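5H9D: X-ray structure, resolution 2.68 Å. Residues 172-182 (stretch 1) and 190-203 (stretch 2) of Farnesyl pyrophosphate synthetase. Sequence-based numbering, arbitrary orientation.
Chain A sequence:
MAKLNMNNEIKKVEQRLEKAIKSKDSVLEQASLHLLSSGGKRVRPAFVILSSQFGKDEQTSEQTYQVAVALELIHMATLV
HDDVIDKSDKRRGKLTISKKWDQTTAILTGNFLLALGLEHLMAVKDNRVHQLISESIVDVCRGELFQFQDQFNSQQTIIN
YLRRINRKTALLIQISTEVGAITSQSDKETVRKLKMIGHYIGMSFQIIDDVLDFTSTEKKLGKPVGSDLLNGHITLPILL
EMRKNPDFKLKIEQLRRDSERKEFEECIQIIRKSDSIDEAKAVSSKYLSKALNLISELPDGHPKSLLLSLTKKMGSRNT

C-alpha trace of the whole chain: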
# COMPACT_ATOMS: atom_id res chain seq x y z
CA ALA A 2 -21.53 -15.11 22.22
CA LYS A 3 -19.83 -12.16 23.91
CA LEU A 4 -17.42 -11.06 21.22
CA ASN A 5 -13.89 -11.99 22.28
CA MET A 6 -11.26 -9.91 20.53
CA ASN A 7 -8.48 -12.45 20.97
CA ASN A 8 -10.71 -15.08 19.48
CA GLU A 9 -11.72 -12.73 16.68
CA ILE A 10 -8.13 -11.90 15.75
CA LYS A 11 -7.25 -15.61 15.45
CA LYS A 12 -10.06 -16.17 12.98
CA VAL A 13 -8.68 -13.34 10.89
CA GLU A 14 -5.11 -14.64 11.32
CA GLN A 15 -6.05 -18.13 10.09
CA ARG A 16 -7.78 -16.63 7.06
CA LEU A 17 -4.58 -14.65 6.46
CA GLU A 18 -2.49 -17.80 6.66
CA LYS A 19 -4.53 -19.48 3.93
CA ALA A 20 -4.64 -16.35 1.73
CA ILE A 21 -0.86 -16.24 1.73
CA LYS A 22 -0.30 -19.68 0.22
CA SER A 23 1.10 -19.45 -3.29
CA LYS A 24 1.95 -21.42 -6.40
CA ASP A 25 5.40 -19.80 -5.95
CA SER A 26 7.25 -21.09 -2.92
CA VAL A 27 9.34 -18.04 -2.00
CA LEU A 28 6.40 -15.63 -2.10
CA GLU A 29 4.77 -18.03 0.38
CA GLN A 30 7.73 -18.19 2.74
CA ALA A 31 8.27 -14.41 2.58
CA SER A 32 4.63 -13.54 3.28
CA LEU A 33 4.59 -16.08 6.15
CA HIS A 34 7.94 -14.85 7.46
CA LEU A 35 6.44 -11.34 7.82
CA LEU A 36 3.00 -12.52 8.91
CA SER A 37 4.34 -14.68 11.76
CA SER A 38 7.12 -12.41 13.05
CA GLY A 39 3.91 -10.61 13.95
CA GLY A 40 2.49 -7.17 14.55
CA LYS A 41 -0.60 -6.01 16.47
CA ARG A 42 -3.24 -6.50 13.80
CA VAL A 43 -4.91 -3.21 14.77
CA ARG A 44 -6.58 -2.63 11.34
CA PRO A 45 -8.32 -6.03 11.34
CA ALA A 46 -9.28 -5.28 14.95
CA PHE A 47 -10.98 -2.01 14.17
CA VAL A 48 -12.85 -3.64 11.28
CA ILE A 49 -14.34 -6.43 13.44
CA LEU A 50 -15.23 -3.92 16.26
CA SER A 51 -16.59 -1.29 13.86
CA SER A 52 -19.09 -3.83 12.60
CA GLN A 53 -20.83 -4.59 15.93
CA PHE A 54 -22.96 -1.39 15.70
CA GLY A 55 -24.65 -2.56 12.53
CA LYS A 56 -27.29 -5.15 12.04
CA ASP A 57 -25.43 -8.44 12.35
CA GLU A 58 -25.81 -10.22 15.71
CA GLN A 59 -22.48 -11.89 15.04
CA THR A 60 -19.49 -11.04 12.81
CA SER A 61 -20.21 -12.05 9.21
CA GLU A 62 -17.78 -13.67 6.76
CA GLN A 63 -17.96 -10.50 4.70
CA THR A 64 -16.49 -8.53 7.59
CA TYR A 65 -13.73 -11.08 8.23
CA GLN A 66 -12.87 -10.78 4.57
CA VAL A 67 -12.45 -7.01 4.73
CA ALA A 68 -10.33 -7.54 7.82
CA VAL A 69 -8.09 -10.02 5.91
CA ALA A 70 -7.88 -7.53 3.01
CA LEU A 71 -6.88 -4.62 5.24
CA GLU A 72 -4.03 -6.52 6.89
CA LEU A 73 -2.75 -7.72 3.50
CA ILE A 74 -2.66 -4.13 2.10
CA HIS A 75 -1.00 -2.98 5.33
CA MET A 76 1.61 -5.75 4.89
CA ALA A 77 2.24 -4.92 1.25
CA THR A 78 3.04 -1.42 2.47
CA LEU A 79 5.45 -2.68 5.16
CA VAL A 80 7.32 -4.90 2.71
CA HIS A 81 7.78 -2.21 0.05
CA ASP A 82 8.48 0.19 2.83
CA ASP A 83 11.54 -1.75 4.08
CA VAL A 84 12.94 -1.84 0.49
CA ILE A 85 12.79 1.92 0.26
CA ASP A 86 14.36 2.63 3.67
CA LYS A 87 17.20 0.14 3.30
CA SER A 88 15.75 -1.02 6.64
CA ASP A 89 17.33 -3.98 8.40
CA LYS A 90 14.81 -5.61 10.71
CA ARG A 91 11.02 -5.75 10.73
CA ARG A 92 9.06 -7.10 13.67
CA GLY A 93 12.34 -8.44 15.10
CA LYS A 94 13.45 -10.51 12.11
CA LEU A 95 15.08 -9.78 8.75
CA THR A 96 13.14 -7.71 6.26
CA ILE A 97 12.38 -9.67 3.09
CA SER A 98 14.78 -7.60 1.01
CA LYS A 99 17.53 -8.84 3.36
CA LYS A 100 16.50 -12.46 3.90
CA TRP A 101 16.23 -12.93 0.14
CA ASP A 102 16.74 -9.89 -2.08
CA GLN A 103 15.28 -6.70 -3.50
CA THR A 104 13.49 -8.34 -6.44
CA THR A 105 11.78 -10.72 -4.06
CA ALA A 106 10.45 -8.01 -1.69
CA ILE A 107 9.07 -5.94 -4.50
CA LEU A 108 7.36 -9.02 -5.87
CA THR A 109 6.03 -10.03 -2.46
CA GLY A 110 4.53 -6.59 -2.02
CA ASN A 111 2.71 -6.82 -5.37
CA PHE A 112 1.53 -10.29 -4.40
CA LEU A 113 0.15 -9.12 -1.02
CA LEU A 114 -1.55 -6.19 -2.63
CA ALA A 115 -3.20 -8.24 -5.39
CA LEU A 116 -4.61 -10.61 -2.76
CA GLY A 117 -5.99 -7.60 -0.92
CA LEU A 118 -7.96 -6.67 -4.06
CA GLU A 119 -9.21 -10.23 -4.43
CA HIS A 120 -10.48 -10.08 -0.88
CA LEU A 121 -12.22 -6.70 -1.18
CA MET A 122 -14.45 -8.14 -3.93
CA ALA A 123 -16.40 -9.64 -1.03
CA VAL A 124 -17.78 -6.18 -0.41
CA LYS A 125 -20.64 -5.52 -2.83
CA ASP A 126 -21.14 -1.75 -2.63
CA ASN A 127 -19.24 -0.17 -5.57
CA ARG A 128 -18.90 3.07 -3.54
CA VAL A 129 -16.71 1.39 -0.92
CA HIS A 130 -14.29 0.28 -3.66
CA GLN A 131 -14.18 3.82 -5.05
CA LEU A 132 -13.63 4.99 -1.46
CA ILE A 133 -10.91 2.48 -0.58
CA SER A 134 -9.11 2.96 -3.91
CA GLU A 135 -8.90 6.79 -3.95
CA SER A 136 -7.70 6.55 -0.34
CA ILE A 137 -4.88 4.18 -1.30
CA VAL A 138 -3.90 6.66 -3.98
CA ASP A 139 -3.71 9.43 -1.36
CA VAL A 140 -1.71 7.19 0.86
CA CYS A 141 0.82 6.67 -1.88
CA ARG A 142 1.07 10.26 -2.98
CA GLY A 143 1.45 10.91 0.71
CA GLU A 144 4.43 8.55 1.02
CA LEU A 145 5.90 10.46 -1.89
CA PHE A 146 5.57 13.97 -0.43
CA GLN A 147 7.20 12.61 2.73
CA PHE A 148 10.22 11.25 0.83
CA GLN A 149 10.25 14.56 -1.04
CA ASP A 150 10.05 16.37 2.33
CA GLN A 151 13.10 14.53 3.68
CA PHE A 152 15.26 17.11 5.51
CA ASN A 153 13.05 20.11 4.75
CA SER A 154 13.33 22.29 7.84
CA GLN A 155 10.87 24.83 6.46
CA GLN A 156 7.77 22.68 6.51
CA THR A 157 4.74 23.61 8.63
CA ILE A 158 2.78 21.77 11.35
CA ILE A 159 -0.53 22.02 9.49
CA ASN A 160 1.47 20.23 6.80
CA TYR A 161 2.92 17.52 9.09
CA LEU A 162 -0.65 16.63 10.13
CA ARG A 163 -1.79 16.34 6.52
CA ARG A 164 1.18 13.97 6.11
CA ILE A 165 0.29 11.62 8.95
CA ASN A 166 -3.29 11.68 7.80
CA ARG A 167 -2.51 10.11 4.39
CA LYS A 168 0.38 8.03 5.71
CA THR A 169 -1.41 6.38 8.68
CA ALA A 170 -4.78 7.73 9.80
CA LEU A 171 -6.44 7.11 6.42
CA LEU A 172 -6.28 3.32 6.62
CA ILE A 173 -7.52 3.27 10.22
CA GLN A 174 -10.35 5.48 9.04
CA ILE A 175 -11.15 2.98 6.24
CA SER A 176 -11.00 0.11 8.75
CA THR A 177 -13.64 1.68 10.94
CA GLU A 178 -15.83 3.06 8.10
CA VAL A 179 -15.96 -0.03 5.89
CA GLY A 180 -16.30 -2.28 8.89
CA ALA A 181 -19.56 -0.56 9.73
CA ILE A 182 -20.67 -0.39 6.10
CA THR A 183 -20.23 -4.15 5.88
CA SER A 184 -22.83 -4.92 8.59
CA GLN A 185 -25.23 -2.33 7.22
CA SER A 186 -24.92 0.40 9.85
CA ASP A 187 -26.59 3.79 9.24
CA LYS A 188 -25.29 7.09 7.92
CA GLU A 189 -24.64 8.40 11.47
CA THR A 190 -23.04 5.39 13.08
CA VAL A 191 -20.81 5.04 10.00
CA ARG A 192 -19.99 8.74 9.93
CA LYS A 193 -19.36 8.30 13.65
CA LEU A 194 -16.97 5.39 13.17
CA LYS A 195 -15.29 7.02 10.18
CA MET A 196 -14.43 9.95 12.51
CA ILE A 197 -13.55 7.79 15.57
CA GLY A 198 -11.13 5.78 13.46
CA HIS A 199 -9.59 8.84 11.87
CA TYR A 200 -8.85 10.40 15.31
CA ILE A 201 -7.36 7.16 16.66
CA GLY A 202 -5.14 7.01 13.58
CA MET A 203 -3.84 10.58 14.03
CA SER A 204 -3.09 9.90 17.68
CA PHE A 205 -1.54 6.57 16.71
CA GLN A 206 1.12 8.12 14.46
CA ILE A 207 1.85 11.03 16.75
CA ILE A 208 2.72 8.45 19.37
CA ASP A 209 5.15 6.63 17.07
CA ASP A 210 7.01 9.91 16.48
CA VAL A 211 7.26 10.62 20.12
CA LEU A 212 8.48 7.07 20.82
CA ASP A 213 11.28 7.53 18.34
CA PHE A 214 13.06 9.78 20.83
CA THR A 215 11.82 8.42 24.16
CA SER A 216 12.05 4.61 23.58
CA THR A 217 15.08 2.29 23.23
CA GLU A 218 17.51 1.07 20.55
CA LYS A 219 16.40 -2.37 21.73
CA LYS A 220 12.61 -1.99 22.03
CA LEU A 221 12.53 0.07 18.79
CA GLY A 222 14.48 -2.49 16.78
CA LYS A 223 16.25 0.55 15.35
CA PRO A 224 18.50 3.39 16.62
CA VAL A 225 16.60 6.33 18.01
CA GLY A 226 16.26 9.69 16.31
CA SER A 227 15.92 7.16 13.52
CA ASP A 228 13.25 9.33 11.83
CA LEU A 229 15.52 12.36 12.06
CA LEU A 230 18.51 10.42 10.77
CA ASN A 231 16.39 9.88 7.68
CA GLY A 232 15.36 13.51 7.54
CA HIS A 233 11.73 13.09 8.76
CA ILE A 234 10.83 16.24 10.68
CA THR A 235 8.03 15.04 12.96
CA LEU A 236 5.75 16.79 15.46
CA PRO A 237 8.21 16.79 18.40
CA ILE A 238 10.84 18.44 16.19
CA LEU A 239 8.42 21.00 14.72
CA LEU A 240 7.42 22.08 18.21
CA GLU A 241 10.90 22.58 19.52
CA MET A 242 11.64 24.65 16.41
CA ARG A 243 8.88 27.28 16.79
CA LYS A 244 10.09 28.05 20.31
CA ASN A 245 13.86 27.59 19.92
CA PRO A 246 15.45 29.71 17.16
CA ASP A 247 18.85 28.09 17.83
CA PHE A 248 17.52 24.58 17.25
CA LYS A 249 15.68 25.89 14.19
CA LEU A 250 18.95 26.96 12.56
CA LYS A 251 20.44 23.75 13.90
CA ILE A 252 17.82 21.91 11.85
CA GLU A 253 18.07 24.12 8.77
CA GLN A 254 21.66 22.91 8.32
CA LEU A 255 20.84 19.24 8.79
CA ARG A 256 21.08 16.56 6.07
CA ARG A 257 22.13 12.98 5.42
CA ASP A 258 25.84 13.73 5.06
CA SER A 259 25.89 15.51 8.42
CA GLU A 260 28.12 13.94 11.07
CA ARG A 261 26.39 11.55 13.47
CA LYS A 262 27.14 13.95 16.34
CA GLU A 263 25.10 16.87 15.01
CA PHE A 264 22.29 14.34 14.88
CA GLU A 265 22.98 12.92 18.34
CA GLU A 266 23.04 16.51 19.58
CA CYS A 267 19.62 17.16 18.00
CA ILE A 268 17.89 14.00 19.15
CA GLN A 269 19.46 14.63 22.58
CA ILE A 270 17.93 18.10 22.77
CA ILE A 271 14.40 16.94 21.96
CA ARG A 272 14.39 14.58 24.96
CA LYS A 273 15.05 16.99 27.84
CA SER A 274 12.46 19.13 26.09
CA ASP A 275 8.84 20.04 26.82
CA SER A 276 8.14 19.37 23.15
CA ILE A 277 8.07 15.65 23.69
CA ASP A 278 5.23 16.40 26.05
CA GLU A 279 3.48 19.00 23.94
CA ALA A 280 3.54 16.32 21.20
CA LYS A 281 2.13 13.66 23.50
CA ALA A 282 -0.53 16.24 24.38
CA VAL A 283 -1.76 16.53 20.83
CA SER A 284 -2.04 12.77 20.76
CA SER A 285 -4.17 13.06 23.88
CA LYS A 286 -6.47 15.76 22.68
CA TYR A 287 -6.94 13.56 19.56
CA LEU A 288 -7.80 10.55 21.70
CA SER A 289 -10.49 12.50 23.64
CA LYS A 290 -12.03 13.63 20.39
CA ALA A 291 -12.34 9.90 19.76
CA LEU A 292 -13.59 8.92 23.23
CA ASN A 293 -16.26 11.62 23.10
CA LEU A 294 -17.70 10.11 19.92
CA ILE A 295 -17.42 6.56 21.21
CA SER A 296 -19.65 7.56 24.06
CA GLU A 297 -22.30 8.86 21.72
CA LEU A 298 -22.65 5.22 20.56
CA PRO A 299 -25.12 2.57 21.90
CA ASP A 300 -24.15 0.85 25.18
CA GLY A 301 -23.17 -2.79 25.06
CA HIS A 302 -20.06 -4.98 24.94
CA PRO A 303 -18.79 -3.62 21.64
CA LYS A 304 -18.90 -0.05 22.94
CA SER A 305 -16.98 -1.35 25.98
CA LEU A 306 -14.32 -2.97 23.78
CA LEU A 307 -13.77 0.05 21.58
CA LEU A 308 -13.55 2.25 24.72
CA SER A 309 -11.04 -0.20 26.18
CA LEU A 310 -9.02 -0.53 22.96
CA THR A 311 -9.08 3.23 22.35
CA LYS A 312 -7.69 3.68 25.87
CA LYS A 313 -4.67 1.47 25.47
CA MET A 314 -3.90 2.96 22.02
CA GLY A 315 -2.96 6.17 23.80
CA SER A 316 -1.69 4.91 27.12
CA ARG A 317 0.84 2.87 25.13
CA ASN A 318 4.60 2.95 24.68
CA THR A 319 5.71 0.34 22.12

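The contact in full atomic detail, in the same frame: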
# COMPACT_ATOMS: atom_id res chain seq x y z
N LEU A 172 -5.94 4.74 6.69
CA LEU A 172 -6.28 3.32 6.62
C LEU A 172 -6.95 2.84 7.90
O LEU A 172 -7.51 1.75 7.94
CB LEU A 172 -5.02 2.49 6.32
CG LEU A 172 -5.23 1.18 5.52
CD1 LEU A 172 -5.76 1.50 4.11
CD2 LEU A 172 -3.91 0.45 5.42
N ILE A 173 -6.88 3.64 8.96
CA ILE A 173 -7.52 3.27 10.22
C ILE A 173 -8.96 3.75 10.05
O ILE A 173 -9.92 3.13 10.50
CB ILE A 173 -6.86 3.97 11.39
CG1 ILE A 173 -5.35 3.69 11.39
CG2 ILE A 173 -7.45 3.47 12.67
CD1 ILE A 173 -4.97 2.26 11.75
N GLN A 174 -9.08 4.87 9.35
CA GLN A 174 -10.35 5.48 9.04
C GLN A 174 -11.16 4.53 8.15
O GLN A 174 -12.36 4.33 8.36
CB GLN A 174 -10.08 6.75 8.29
CG GLN A 174 -11.23 7.67 8.14
CD GLN A 174 -10.81 8.86 7.38
OE1 GLN A 174 -9.76 9.44 7.65
NE2 GLN A 174 -11.61 9.25 6.41
N ILE A 175 -10.50 3.96 7.14
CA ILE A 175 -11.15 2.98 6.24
C ILE A 175 -11.54 1.70 7.00
O ILE A 175 -12.57 1.10 6.73
CB ILE A 175 -10.21 2.60 5.10
CG1 ILE A 175 -10.08 3.79 4.17
CG2 ILE A 175 -10.68 1.35 4.38
CD1 ILE A 175 -8.90 3.66 3.26
N SER A 176 -10.71 1.31 7.97
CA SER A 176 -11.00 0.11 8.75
C SER A 176 -12.25 0.29 9.59
O SER A 176 -13.03 -0.66 9.77
CB SER A 176 -9.84 -0.23 9.68
OG SER A 176 -8.62 -0.26 8.97
N THR A 177 -12.46 1.48 10.12
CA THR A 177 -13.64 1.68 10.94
C THR A 177 -14.89 1.97 10.10
O THR A 177 -15.98 1.52 10.46
CB THR A 177 -13.44 2.79 11.95
OG1 THR A 177 -12.83 3.91 11.29
CG2 THR A 177 -12.58 2.32 13.10
N GLU A 178 -14.72 2.69 8.99
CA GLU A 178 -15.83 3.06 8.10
C GLU A 178 -16.45 1.87 7.38
O GLU A 178 -17.67 1.62 7.48
CB GLU A 178 -15.36 4.06 7.05
CG GLU A 178 -16.46 4.93 6.48
CD GLU A 178 -15.95 5.90 5.42
OE1 GLU A 178 -14.82 6.44 5.56
OE2 GLU A 178 -16.70 6.12 4.43
N VAL A 179 -15.60 1.17 6.64
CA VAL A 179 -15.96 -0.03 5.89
C VAL A 179 -16.50 -1.11 6.83
O VAL A 179 -17.49 -1.78 6.55
CB VAL A 179 -14.71 -0.57 5.15
CG1 VAL A 179 -15.06 -1.86 4.43
CG2 VAL A 179 -14.17 0.48 4.18
N GLY A 180 -15.85 -1.27 7.96
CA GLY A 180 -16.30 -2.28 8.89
C GLY A 180 -17.75 -2.10 9.29
O GLY A 180 -18.47 -3.07 9.54
N ALA A 181 -18.19 -0.85 9.37
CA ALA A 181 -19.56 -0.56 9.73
C ALA A 181 -20.45 -0.73 8.49
O ALA A 181 -21.55 -1.26 8.58
CB ALA A 181 -19.67 0.85 10.27
N ILE A 182 -19.94 -0.30 7.35
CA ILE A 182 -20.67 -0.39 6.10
C ILE A 182 -20.84 -1.83 5.69
O ILE A 182 -21.69 -2.11 4.84
CB ILE A 182 -19.96 0.35 4.96
CG1 ILE A 182 -19.96 1.85 5.26
CG2 ILE A 182 -20.63 0.03 3.62
CD1 ILE A 182 -19.19 2.67 4.27
N THR A 190 -23.96 6.31 12.44
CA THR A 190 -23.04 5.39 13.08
C THR A 190 -21.78 5.23 12.23
O THR A 190 -20.67 5.18 12.76
CB THR A 190 -23.73 4.01 13.32
OG1 THR A 190 -24.46 3.63 12.15
CG2 THR A 190 -24.68 4.10 14.51
N VAL A 191 -21.94 5.17 10.91
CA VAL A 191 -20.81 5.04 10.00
C VAL A 191 -19.99 6.33 10.06
O VAL A 191 -18.77 6.31 10.26
CB VAL A 191 -21.27 4.80 8.53
CG1 VAL A 191 -20.06 4.78 7.60
CG2 VAL A 191 -22.00 3.48 8.42
N ARG A 192 -20.67 7.46 9.88
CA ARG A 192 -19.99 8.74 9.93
C ARG A 192 -19.28 8.83 11.28
O ARG A 192 -18.17 9.35 11.39
CB ARG A 192 -20.99 9.88 9.77
CG ARG A 192 -20.58 10.91 8.72
CD ARG A 192 -19.37 11.71 9.16
NE ARG A 192 -19.74 12.97 9.81
CZ ARG A 192 -20.40 13.08 10.97
NH1 ARG A 192 -20.79 12.00 11.65
NH2 ARG A 192 -20.67 14.29 11.45
N LYS A 193 -19.93 8.29 12.31
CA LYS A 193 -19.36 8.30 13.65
C LYS A 193 -18.07 7.46 13.69
O LYS A 193 -17.04 7.90 14.20
CB LYS A 193 -20.37 7.74 14.65
CG LYS A 193 -20.23 8.33 16.02
CD LYS A 193 -20.63 9.79 15.96
CE LYS A 193 -22.18 9.94 15.79
NZ LYS A 193 -22.96 9.41 16.97
N LEU A 194 -18.13 6.25 13.16
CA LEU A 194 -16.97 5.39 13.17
C LEU A 194 -15.89 5.86 12.19
O LEU A 194 -14.70 5.67 12.44
CB LEU A 194 -17.41 3.95 12.92
CG LEU A 194 -18.17 3.45 14.16
CD1 LEU A 194 -18.97 2.19 13.85
CD2 LEU A 194 -17.20 3.20 15.29
N LYS A 195 -16.29 6.49 11.09
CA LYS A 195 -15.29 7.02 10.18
C LYS A 195 -14.45 8.03 10.99
O LYS A 195 -13.22 7.97 10.99
CB LYS A 195 -15.94 7.71 8.98
CG LYS A 195 -14.93 8.24 7.94
CD LYS A 195 -15.29 9.67 7.43
CE LYS A 195 -16.49 9.70 6.48
NZ LYS A 195 -16.12 9.52 5.02
N MET A 196 -15.12 8.95 11.69
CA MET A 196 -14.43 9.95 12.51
C MET A 196 -13.65 9.38 13.72
O MET A 196 -12.52 9.82 13.98
CB MET A 196 -15.40 11.04 13.01
CG MET A 196 -15.95 11.91 11.89
SD MET A 196 -16.99 13.20 12.45
CE MET A 196 -15.82 14.43 12.54
N ILE A 197 -14.23 8.41 14.43
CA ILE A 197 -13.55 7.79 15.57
C ILE A 197 -12.22 7.19 15.10
O ILE A 197 -11.15 7.44 15.68
CB ILE A 197 -14.36 6.63 16.18
CG1 ILE A 197 -15.62 7.18 16.87
CG2 ILE A 197 -13.49 5.85 17.16
CD1 ILE A 197 -16.48 6.13 17.46
N GLY A 198 -12.31 6.40 14.03
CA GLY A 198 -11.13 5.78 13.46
C GLY A 198 -10.09 6.78 13.00
O GLY A 198 -8.90 6.61 13.23
N HIS A 199 -10.53 7.84 12.32
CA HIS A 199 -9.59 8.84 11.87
C HIS A 199 -8.83 9.48 13.02
O HIS A 199 -7.62 9.67 12.91
CB HIS A 199 -10.31 9.90 11.03
CG HIS A 199 -9.50 11.14 10.81
ND1 HIS A 199 -9.45 12.16 11.74
CD2 HIS A 199 -8.67 11.50 9.82
CE1 HIS A 199 -8.61 13.09 11.32
NE2 HIS A 199 -8.13 12.71 10.15
N TYR A 200 -9.52 9.80 14.12
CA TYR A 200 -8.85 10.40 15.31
C TYR A 200 -7.87 9.42 15.98
O TYR A 200 -6.81 9.83 16.45
CB TYR A 200 -9.85 10.90 16.38
CG TYR A 200 -10.77 12.04 15.97
CD1 TYR A 200 -10.35 13.02 15.08
CD2 TYR A 200 -12.05 12.15 16.51
CE1 TYR A 200 -11.17 14.08 14.73
CE2 TYR A 200 -12.88 13.21 16.18
CZ TYR A 200 -12.43 14.17 15.28
OH TYR A 200 -13.22 15.26 14.97
N ILE A 201 -8.23 8.14 16.05
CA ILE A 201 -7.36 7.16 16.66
C ILE A 201 -6.09 7.08 15.82
O ILE A 201 -5.00 7.04 16.37
CB ILE A 201 -8.04 5.77 16.72
CG1 ILE A 201 -8.79 5.66 18.04
CG2 ILE A 201 -6.98 4.62 16.50
CD1 ILE A 201 -10.16 5.10 17.88
N GLY A 202 -6.26 7.06 14.50
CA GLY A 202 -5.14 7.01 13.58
C GLY A 202 -4.18 8.19 13.69
O GLY A 202 -2.98 8.00 13.58
N MET A 203 -4.70 9.40 13.89
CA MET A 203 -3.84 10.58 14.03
C MET A 203 -3.05 10.45 15.33
O MET A 203 -1.83 10.66 15.35
CB MET A 203 -4.69 11.87 14.07
CG MET A 203 -5.45 12.15 12.76
SD MET A 203 -4.40 12.62 11.40
CE MET A 203 -3.60 14.09 12.05

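Residues 172-182 and 190-203 are both helical, and each helix extends beyond its stretch in both directions. Their N-to-C directions make an angle of 154°, so the pair is close to antiparallel, and the axes approach to 7.2 Å, a tight spacing for two helices. The register reflects this: the CA atoms of Q174 and H199 lie 4.5 Å apart, as do those of E178 and K195.

Glycine makes such closeness possible. At G198 a CB would point toward the other helix and fall 1.9 Å from T177 OG1, a clash; with only hydrogen there, T177 OG1 can sit 3.3 Å from G198 CA. G202, one turn on, likewise leaves room for I173, whose CG1 packs 4.0 Å from G202 CA.

T177 suits the centre because it is short and its hydroxyl can meet backbone carbonyls. T177 OG1 lies 2.8 Å from L194 O across the interface, but also 3.1 Å from I173 O and 3.0 Å from Q174 O in its own helix; the one proton has several possible acceptors.

Apolar side chains fill the space along the helices. I173 CG2 meets I201 CG2 at 4.0 Å. Toward the other end, the small A181 admits larger partners, its CB lying 3.9 Å from L194 CD1 and 4.0 Å from V191 CG2. V191 also receives I182, with CG1 of each residue 3.8 Å apart.

The longer polar side chains of Q174, E178 and K195 leave their helices with CA-to-CB bonds directed sideways, and the end of E178 then comes nearer to the partner helix. E178 and K195 form a salt bridge, E178 OE1 to K195 NZ at 3.4 Å, whose hydrogen bond is weak; the lysine's methylene chain also passes close, K195 CG being 3.0 Å from E178 OE1. The extended Q174 packs its CG 3.7 Å from K195 CG, while its OE1 approaches the edge of the H199 ring, 3.2 Å from H199 CD2.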